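Putative exported protein (Burkholderia pseudomallei, PDB 4JGB) is of unproven function but has a Rossmann-type NAD(P)H-binding fold and may act as a dinucleotide-dependent oxidoreductase. Local coordinates at residues Y140-L143 with S144-Q147. Numbering follows the deposited sequence.
Sequences YGYL and STVQ
Ser144 bonds twice to the carbonyl oxygen of Tyr140 as helix 130-143 ends. Ser144 N reaches Tyr140 O at 3.0 Å, closing an i to i+4 bond of the helix. In the conformer described here, Ser144 OG donates to Tyr140 O at 2.8 Å and comes from above the carbonyl plane. The torsion (chi1 -49°) sets OG beside the backbone N, where it can meet the acceptor already held by that N-H. In the same conformer Ser144 OG lies over a face of the Tyr140 ring, toward the rim, 3.6 Å from Tyr140 CE2.

Thr145 repeats the double grip on Tyr142 O with a tighter, i to i+3 span. Thr145 N bonds to Tyr142 O at 3.0 Å from well above the carbonyl plane. Thr145 OG1 donates to Tyr142 O at 2.6 Å and lies in that plane. OG1 sits between the backbone N and the carbonyl carbon of Thr145 (chi1 70°), within reach of this oxygen.

Leu143 to Val146 form a type I beta turn. Val146 CB points back toward the helix, and Val146 CG2 packs 4.2 Å from Tyr142 CZ. Leu143 packs on Val91 of helix 83-97 and on Trp151 and Phe153 of strand 150-155, to which the loop leads. Where the helical bonding pattern stops, the Thr145 hydroxyl gives Tyr142 O a second donor; Ser144 does likewise for Tyr140 O in at least one conformer.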
loop_
_atom_site.group_PDB
_atom_site.type_symbol
_atom_site.label_atom_id
_atom_site.label_comp_id
_atom_site.label_asym_id
_atom_site.label_seq_id
_atom_site.Cartn_x
_atom_site.Cartn_y
_atom_site.Cartn_z
ATOM N N TYR A 140 -0.296 -10.926 -1.615
ATOM C CA TYR A 140 0.978 -11.139 -0.918
ATOM C C TYR A 140 1.645 -12.461 -1.341
ATOM O O TYR A 140 2.836 -12.492 -1.587
ATOM C CB TYR A 140 0.806 -11.092 0.602
ATOM C CG TYR A 140 2.111 -11.372 1.314
ATOM C CD1 TYR A 140 3.101 -10.393 1.382
ATOM C CD2 TYR A 140 2.375 -12.629 1.894
ATOM C CE1 TYR A 140 4.312 -10.633 2.012
ATOM C CE2 TYR A 140 3.596 -12.876 2.532
ATOM C CZ TYR A 140 4.554 -11.868 2.587
ATOM O OH TYR A 140 5.763 -12.057 3.209
ATOM N N GLY A 141 0.872 -13.547 -1.422
ATOM C CA GLY A 141 1.369 -14.804 -2.008
ATOM C C GLY A 141 2.006 -14.632 -3.384
ATOM O O GLY A 141 3.068 -15.186 -3.664
ATOM N N TYR A 142 1.369 -13.858 -4.258
ATOM C CA TYR A 142 1.957 -13.623 -5.571
ATOM C C TYR A 142 3.288 -12.841 -5.505
ATOM O O TYR A 142 4.298 -13.235 -6.108
ATOM C CB TYR A 142 0.960 -12.948 -6.524
ATOM C CG TYR A 142 1.651 -12.428 -7.741
ATOM C CD1 TYR A 142 2.036 -13.291 -8.762
ATOM C CD2 TYR A 142 1.967 -11.063 -7.862
ATOM C CE1 TYR A 142 2.704 -12.814 -9.884
ATOM C CE2 TYR A 142 2.634 -10.582 -8.981
ATOM C CZ TYR A 142 2.988 -11.466 -9.983
ATOM O OH TYR A 142 3.636 -11.011 -11.098
ATOM N N LEU A 143 3.274 -11.728 -4.777
ATOM C CA LEU A 143 4.461 -10.902 -4.570
ATOM C C LEU A 143 5.674 -11.637 -3.959
ATOM O O LEU A 143 6.823 -11.271 -4.235
ATOM C CB LEU A 143 4.096 -9.676 -3.723
ATOM C CG LEU A 143 3.289 -8.588 -4.412
ATOM C CD1 LEU A 143 2.748 -7.626 -3.348
ATOM C CD2 LEU A 143 4.125 -7.837 -5.456
ATOM N N SER A 144 5.430 -12.666 -3.143
ATOM C CA SER A 144 6.513 -13.475 -2.555
ATOM C C SER A 144 7.296 -14.249 -3.619
ATOM O O SER A 144 8.417 -14.717 -3.373
ATOM C CB SER A 144 5.954 -14.452 -1.511
ATOM O OG SER A 144 5.103 -13.785 -0.600
ATOM N N THR A 145 6.711 -14.409 -4.804
ATOM C CA THR A 145 7.439 -15.069 -5.910
ATOM C C THR A 145 8.284 -14.056 -6.704
ATOM O O THR A 145 8.988 -14.406 -7.666
ATOM C CB THR A 145 6.477 -15.798 -6.873
ATOM O OG1 THR A 145 5.726 -14.821 -7.609
ATOM C CG2 THR A 145 5.505 -16.709 -6.079
ATOM N N VAL A 146 8.214 -12.791 -6.321
ATOM C CA VAL A 146 8.862 -11.782 -7.119
ATOM C C VAL A 146 10.138 -11.419 -6.372
ATOM O O VAL A 146 10.083 -10.850 -5.275
ATOM C CB VAL A 146 7.921 -10.586 -7.344
ATOM C CG1 VAL A 146 8.651 -9.413 -7.996
ATOM C CG2 VAL A 146 6.681 -11.015 -8.143
ATOM N N GLN A 147 11.272 -11.750 -6.982
ATOM C CA GLN A 147 12.577 -11.568 -6.350
ATOM C C GLN A 147 13.310 -10.368 -6.912
ATOM O O GLN A 147 14.265 -9.874 -6.312
ATOM C CB GLN A 147 13.449 -12.813 -6.587
ATOM C CG GLN A 147 12.876 -14.116 -6.029
ATOM C CD GLN A 147 13.286 -14.367 -4.586
ATOM O OE1 GLN A 147 12.860 -13.662 -3.666
ATOM N NE2 GLN A 147 14.126 -15.389 -4.380
#